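Local coordinates for protein histone-lysine N-methyltransferase, H3 lysine-9 specific SUVH6 (Arabidopsis thaliana, PDB 6A5K) that transfers methyl groups from S-adenosylmethionine to histone H3 at the H3K9 site, probably at chromatin carrying non-CG DNA methylation, which it is thought to recognise through its SRA domain, at residues Pro255-Pro268 with Leu355-Arg368. The protein carries 1 engineered substitution. Sequence-based numbering, arbitrary orientation.
Sequences PISAVNEIDDEKPP and LEIFKTKSRGWGVR. With SAM (S-adenosylmethionine), chain F.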
loop_
_atom_site.group_PDB
_atom_site.type_symbol
_atom_site.label_atom_id
_atom_site.label_comp_id
_atom_site.label_asym_id
_atom_site.label_seq_id
_atom_site.Cartn_x
_atom_site.Cartn_y
_atom_site.Cartn_z
ATOM N N PRO A 255 -15.163 6.802 13.046
ATOM C CA PRO A 255 -14.441 6.684 14.316
ATOM C C PRO A 255 -13.080 6.007 14.159
ATOM O O PRO A 255 -12.920 5.099 13.343
ATOM C CB PRO A 255 -15.380 5.832 15.174
ATOM C CG PRO A 255 -16.129 5.007 14.185
ATOM C CD PRO A 255 -16.328 5.901 12.989
ATOM N N ILE A 256 -12.107 6.462 14.940
ATOM C CA ILE A 256 -10.778 5.873 14.935
ATOM C C ILE A 256 -10.523 5.244 16.297
ATOM O O ILE A 256 -10.324 5.940 17.287
ATOM C CB ILE A 256 -9.694 6.919 14.599
ATOM C CG1 ILE A 256 -9.904 7.442 13.173
ATOM C CG2 ILE A 256 -8.295 6.316 14.743
ATOM C CD1 ILE A 256 -8.953 8.573 12.766
ATOM N N SER A 257 -10.554 3.919 16.347
ATOM C CA SER A 257 -10.471 3.212 17.618
ATOM C C SER A 257 -9.030 3.015 18.071
ATOM O O SER A 257 -8.081 3.255 17.314
ATOM C CB SER A 257 -11.172 1.857 17.519
ATOM O OG SER A 257 -10.593 1.069 16.492
ATOM N N ALA A 258 -8.878 2.574 19.314
ATOM C CA ALA A 258 -7.567 2.279 19.876
ATOM C C ALA A 258 -7.548 0.869 20.463
ATOM O O ALA A 258 -8.424 0.490 21.252
ATOM C CB ALA A 258 -7.200 3.296 20.931
ATOM N N VAL A 259 -6.535 0.103 20.077
ATOM C CA VAL A 259 -6.398 -1.276 20.521
ATOM C C VAL A 259 -5.053 -1.475 21.218
ATOM O O VAL A 259 -4.011 -1.052 20.719
ATOM C CB VAL A 259 -6.527 -2.262 19.335
ATOM C CG1 VAL A 259 -6.239 -3.694 19.778
ATOM C CG2 VAL A 259 -7.907 -2.157 18.705
ATOM N N ASN A 260 -5.078 -2.104 22.385
ATOM C CA ASN A 260 -3.844 -2.409 23.097
ATOM C C ASN A 260 -3.886 -3.843 23.615
ATOM O O ASN A 260 -4.628 -4.157 24.540
ATOM C CB ASN A 260 -3.625 -1.424 24.251
ATOM C CG ASN A 260 -2.268 -1.585 24.922
ATOM O OD1 ASN A 260 -1.587 -2.599 24.754
ATOM N ND2 ASN A 260 -1.871 -0.578 25.694
ATOM N N GLU A 261 -3.094 -4.710 23.003
ATOM C CA GLU A 261 -3.027 -6.103 23.423
ATOM C C GLU A 261 -1.671 -6.396 24.048
ATOM O O GLU A 261 -1.309 -7.552 24.262
ATOM C CB GLU A 261 -3.287 -7.030 22.235
ATOM C CG GLU A 261 -4.525 -6.659 21.436
ATOM C CD GLU A 261 -4.772 -7.593 20.270
ATOM O OE1 GLU A 261 -4.745 -7.123 19.112
ATOM O OE2 GLU A 261 -4.997 -8.799 20.513
ATOM N N ILE A 262 -0.931 -5.335 24.345
ATOM C CA ILE A 262 0.431 -5.453 24.853
ATOM C C ILE A 262 0.497 -5.194 26.355
ATOM O O ILE A 262 1.102 -5.959 27.104
ATOM C CB ILE A 262 1.381 -4.471 24.139
ATOM C CG1 ILE A 262 1.365 -4.707 22.623
ATOM C CG2 ILE A 262 2.790 -4.591 24.699
ATOM C CD1 ILE A 262 1.634 -6.148 22.226
ATOM N N ASP A 263 -0.124 -4.102 26.785
ATOM C CA ASP A 263 -0.111 -3.705 28.191
ATOM C C ASP A 263 -1.444 -3.068 28.593
ATOM O O ASP A 263 -2.458 -3.265 27.921
ATOM C CB ASP A 263 1.058 -2.751 28.458
ATOM C CG ASP A 263 1.127 -1.612 27.454
ATOM O OD1 ASP A 263 0.088 -0.968 27.207
ATOM O OD2 ASP A 263 2.220 -1.379 26.889
ATOM N N ASP A 264 -1.437 -2.307 29.681
ATOM C CA ASP A 264 -2.671 -1.731 30.212
ATOM C C ASP A 264 -2.804 -0.244 29.883
ATOM O O ASP A 264 -3.777 0.401 30.273
ATOM C CB ASP A 264 -2.743 -1.944 31.725
ATOM C CG ASP A 264 -2.702 -3.411 32.109
ATOM O OD1 ASP A 264 -3.377 -4.221 31.436
ATOM O OD2 ASP A 264 -1.994 -3.756 33.080
ATOM N N GLU A 265 -1.826 0.283 29.153
ATOM C CA GLU A 265 -1.801 1.688 28.752
ATOM C C GLU A 265 -3.019 2.100 27.924
ATOM O O GLU A 265 -3.486 1.350 27.072
ATOM C CB GLU A 265 -0.530 1.974 27.953
ATOM C CG GLU A 265 0.426 2.969 28.570
ATOM C CD GLU A 265 1.712 3.079 27.770
ATOM O OE1 GLU A 265 2.554 2.161 27.882
ATOM O OE2 GLU A 265 1.871 4.067 27.018
ATOM N N LYS A 266 -3.533 3.297 28.186
ATOM C CA LYS A 266 -4.588 3.882 27.365
ATOM C C LYS A 266 -3.944 4.939 26.479
ATOM O O LYS A 266 -2.819 5.354 26.756
ATOM C CB LYS A 266 -5.701 4.474 28.238
ATOM C CG LYS A 266 -6.814 3.484 28.574
ATOM C CD LYS A 266 -6.301 2.350 29.448
ATOM C CE LYS A 266 -7.398 1.361 29.797
ATOM N NZ LYS A 266 -6.889 0.296 30.704
ATOM N N PRO A 267 -4.632 5.361 25.400
ATOM C CA PRO A 267 -4.016 6.336 24.486
ATOM C C PRO A 267 -3.629 7.637 25.179
ATOM O O PRO A 267 -4.298 8.041 26.128
ATOM C CB PRO A 267 -5.108 6.581 23.442
ATOM C CG PRO A 267 -5.956 5.360 23.493
ATOM C CD PRO A 267 -5.947 4.906 24.912
ATOM N N PRO A 268 -2.551 8.282 24.710
ATOM C CA PRO A 268 -2.044 9.493 25.361
ATOM C C PRO A 268 -2.991 10.675 25.235
ATOM O O PRO A 268 -3.862 10.721 24.364
ATOM C CB PRO A 268 -0.734 9.770 24.618
ATOM C CG PRO A 268 -0.924 9.144 23.284
ATOM C CD PRO A 268 -1.742 7.910 23.535
ATOM N N LEU A 355 -9.131 3.631 9.824
ATOM C CA LEU A 355 -7.887 3.634 10.588
ATOM C C LEU A 355 -8.125 3.338 12.062
ATOM O O LEU A 355 -9.216 3.569 12.595
ATOM C CB LEU A 355 -7.171 4.979 10.448
ATOM C CG LEU A 355 -6.889 5.461 9.026
ATOM C CD1 LEU A 355 -6.177 6.803 9.051
ATOM C CD2 LEU A 355 -6.067 4.426 8.259
ATOM N N GLU A 356 -7.091 2.816 12.712
ATOM C CA GLU A 356 -7.088 2.670 14.163
ATOM C C GLU A 356 -5.664 2.828 14.685
ATOM O O GLU A 356 -4.700 2.595 13.947
ATOM C CB GLU A 356 -7.680 1.319 14.581
ATOM C CG GLU A 356 -6.729 0.141 14.496
ATOM C CD GLU A 356 -7.379 -1.168 14.931
ATOM O OE1 GLU A 356 -8.597 -1.169 15.224
ATOM O OE2 GLU A 356 -6.672 -2.197 14.985
ATOM N N ILE A 357 -5.525 3.267 15.936
ATOM C CA ILE A 357 -4.212 3.256 16.564
ATOM C C ILE A 357 -4.097 2.039 17.470
ATOM O O ILE A 357 -5.100 1.511 17.972
ATOM C CB ILE A 357 -3.910 4.546 17.367
ATOM C CG1 ILE A 357 -4.803 4.666 18.609
ATOM C CG2 ILE A 357 -4.031 5.776 16.469
ATOM C CD1 ILE A 357 -4.368 5.781 19.552
ATOM N N PHE A 358 -2.868 1.575 17.657
ATOM C CA PHE A 358 -2.653 0.355 18.411
ATOM C C PHE A 358 -1.308 0.389 19.118
ATOM O O PHE A 358 -0.404 1.117 18.713
ATOM C CB PHE A 358 -2.738 -0.871 17.493
ATOM C CG PHE A 358 -1.558 -1.021 16.571
ATOM C CD1 PHE A 358 -1.451 -0.246 15.424
ATOM C CD2 PHE A 358 -0.553 -1.936 16.857
ATOM C CE1 PHE A 358 -0.356 -0.383 14.574
ATOM C CE2 PHE A 358 0.537 -2.076 16.019
ATOM C CZ PHE A 358 0.638 -1.291 14.876
ATOM N N LYS A 359 -1.173 -0.412 20.165
ATOM C CA LYS A 359 0.076 -0.431 20.912
ATOM C C LYS A 359 1.083 -1.433 20.345
ATOM O O LYS A 359 0.765 -2.608 20.130
ATOM C CB LYS A 359 -0.188 -0.746 22.386
ATOM C CG LYS A 359 0.990 -0.438 23.297
ATOM C CD LYS A 359 1.336 1.038 23.257
ATOM C CE LYS A 359 1.804 1.542 24.615
ATOM N NZ LYS A 359 2.886 0.704 25.207
ATOM N N THR A 360 2.298 -0.954 20.103
ATOM C CA THR A 360 3.396 -1.807 19.666
ATOM C C THR A 360 4.211 -2.188 20.887
ATOM O O THR A 360 4.012 -1.618 21.959
ATOM C CB THR A 360 4.317 -1.105 18.651
ATOM O OG1 THR A 360 5.044 -0.068 19.320
ATOM C CG2 THR A 360 3.522 -0.516 17.500
ATOM N N LYS A 361 5.138 -3.127 20.732
ATOM C CA LYS A 361 5.971 -3.525 21.861
ATOM C C LYS A 361 7.111 -2.541 22.151
ATOM O O LYS A 361 7.474 -2.339 23.310
ATOM C CB LYS A 361 6.550 -4.926 21.630
ATOM C CG LYS A 361 5.500 -6.009 21.429
ATOM C CD LYS A 361 6.142 -7.383 21.388
ATOM C CE LYS A 361 5.570 -8.226 20.271
ATOM N NZ LYS A 361 5.588 -7.493 18.973
ATOM N N SER A 362 7.682 -1.928 21.116
ATOM C CA SER A 362 8.874 -1.112 21.336
ATOM C C SER A 362 8.790 0.336 20.837
ATOM O O SER A 362 9.708 1.119 21.077
ATOM C CB SER A 362 10.094 -1.799 20.709
ATOM O OG SER A 362 10.031 -1.817 19.297
ATOM N N ARG A 363 7.701 0.703 20.169
ATOM C CA ARG A 363 7.600 2.042 19.586
ATOM C C ARG A 363 6.334 2.781 20.004
ATOM O O ARG A 363 5.863 3.660 19.285
ATOM C CB ARG A 363 7.673 1.958 18.052
ATOM C CG ARG A 363 9.031 1.521 17.533
ATOM C CD ARG A 363 9.024 1.244 16.017
ATOM N NE ARG A 363 7.870 0.436 15.618
ATOM C CZ ARG A 363 7.711 -0.850 15.909
ATOM N NH1 ARG A 363 8.638 -1.496 16.594
ATOM N NH2 ARG A 363 6.613 -1.487 15.518
ATOM N N GLY A 364 5.801 2.437 21.175
ATOM C CA GLY A 364 4.584 3.058 21.670
ATOM C C GLY A 364 3.381 2.805 20.777
ATOM O O GLY A 364 3.182 1.698 20.277
ATOM N N TRP A 365 2.569 3.836 20.580
ATOM C CA TRP A 365 1.391 3.719 19.734
ATOM C C TRP A 365 1.749 3.941 18.266
ATOM O O TRP A 365 2.600 4.773 17.948
ATOM C CB TRP A 365 0.315 4.715 20.174
ATOM C CG TRP A 365 -0.205 4.439 21.557
ATOM C CD1 TRP A 365 0.331 4.865 22.734
ATOM C CD2 TRP A 365 -1.356 3.655 21.895
ATOM N NE1 TRP A 365 -0.421 4.398 23.791
ATOM C CE2 TRP A 365 -1.460 3.655 23.302
ATOM C CE3 TRP A 365 -2.305 2.955 21.145
ATOM C CZ2 TRP A 365 -2.482 2.984 23.973
ATOM C CZ3 TRP A 365 -3.321 2.290 21.816
ATOM C CH2 TRP A 365 -3.400 2.309 23.215
ATOM N N GLY A 366 1.101 3.180 17.387
ATOM C CA GLY A 366 1.234 3.341 15.949
ATOM C C GLY A 366 -0.122 3.317 15.261
ATOM O O GLY A 366 -1.162 3.274 15.925
ATOM N N VAL A 367 -0.110 3.324 13.928
ATOM C CA VAL A 367 -1.338 3.399 13.136
ATOM C C VAL A 367 -1.446 2.220 12.180
ATOM O O VAL A 367 -0.463 1.849 11.545
ATOM C CB VAL A 367 -1.407 4.717 12.310
ATOM C CG1 VAL A 367 -2.668 4.748 11.450
ATOM C CG2 VAL A 367 -1.354 5.942 13.223
ATOM N N ARG A 368 -2.630 1.618 12.092
ATOM C CA ARG A 368 -2.879 0.613 11.060
ATOM C C ARG A 368 -4.289 0.765 10.498
ATOM O O ARG A 368 -5.098 1.543 11.017
ATOM C CB ARG A 368 -2.675 -0.811 11.608
ATOM C CG ARG A 368 -3.662 -1.193 12.720
ATOM C CD ARG A 368 -3.280 -2.527 13.379
ATOM N NE ARG A 368 -4.124 -2.821 14.539
ATOM C CZ ARG A 368 -3.793 -3.680 15.495
ATOM N NH1 ARG A 368 -2.635 -4.329 15.430
ATOM N NH2 ARG A 368 -4.615 -3.888 16.516
HETATM N N SAM F . 4.840 6.079 18.933
HETATM C CA SAM F . 4.287 7.428 19.153
HETATM C C SAM F . 3.288 7.495 20.310
HETATM O O SAM F . 2.643 8.531 20.525
HETATM O OXT SAM F . 3.097 6.521 21.043
HETATM C CB SAM F . 3.635 7.954 17.876
HETATM C CG SAM F . 4.678 8.471 16.894
HETATM S SD SAM F . 5.430 9.952 17.607
HETATM C CE SAM F . 5.107 11.088 16.265
HETATM C "C5'" SAM F . 7.200 9.751 17.349
HETATM C "C4'" SAM F . 7.821 8.955 18.480
HETATM O "O4'" SAM F . 7.500 7.578 18.332
HETATM C "C3'" SAM F . 9.334 9.054 18.455
HETATM O "O3'" SAM F . 9.786 10.150 19.215
HETATM C "C2'" SAM F . 9.728 7.741 19.078
HETATM O "O2'" SAM F . 9.587 7.863 20.476
HETATM C "C1'" SAM F . 8.645 6.797 18.603
HETATM N N9 SAM F . 9.077 6.123 17.361
HETATM C C8 SAM F . 8.524 6.237 16.114
HETATM N N7 SAM F . 9.224 5.454 15.251
HETATM C C5 SAM F . 10.230 4.855 15.934
HETATM C C6 SAM F . 11.234 3.967 15.561
HETATM N N6 SAM F . 11.345 3.544 14.300
HETATM N N1 SAM F . 12.139 3.537 16.505
HETATM C C2 SAM F . 12.038 3.962 17.815
HETATM N N3 SAM F . 11.033 4.835 18.185
HETATM C C4 SAM F . 10.141 5.268 17.264
HETATM O O HOH W 1 -11.251 2.295 13.938
HETATM O O HOH W 2 -11.770 4.517 11.114
HETATM O O HOH W 3 -1.668 -3.746 20.688
HETATM O O HOH W 4 -3.252 -5.295 18.472
#
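The S-adenosylmethionine pocket of the SET domain borders this contact, where Pre-SET strand 257-259 pairs in parallel with strand 355-359, the first arm of the hairpin closed by strand 365-368. Three backbone bonds establish the pairing: Ile357 N to Ser257 O, Val259 N to Ile357 O (2.9 Å, N-H...O 159°) and Lys359 N to Val259 O. Beyond the strand the chain folds back over Trp365. Pro268 CD sits over the indole five-membered ring, 4.0 Å from its centroid, a CH-pi contact; Pro267 CA lies above the same plane, and Lys359 CD packs on the opposite face. The indole is thus sandwiched between two prolines and the lysine's aliphatic chain, which limits its rotation, while Trp365 N donates to OXT of the SAM carboxylate (2.8 Å). Trp365 NE1 is buried without a partner. Asn260 organises the turn: OD1 accepts from Ile262 N, an Asx turn, and from Asp263 N (2.9 Å, nearly straight at 174°), an Asx motif; ND2 donates to Glu265 O and, at a doubtfully short separation, to Asp263 OD1. Its chi1 of -173° swings CG away from the backbone N and lays the amide beside Lys359, with Asn260 OD1 3.3 Å from Lys359 CB. Replacing Asn260 by an alanine would probably leave Ile262 N and Asp263 N without their shared acceptor and let Asp263 and Glu265 drift from Lys359. Lys359, bent at its last three torsions, carries NZ into salt bridges with both carboxylates: it meets the syn lone pair of Asp263 OD2 at 2.8 Å and Glu265 OE1 at 3.1 Å from above the carboxylate plane.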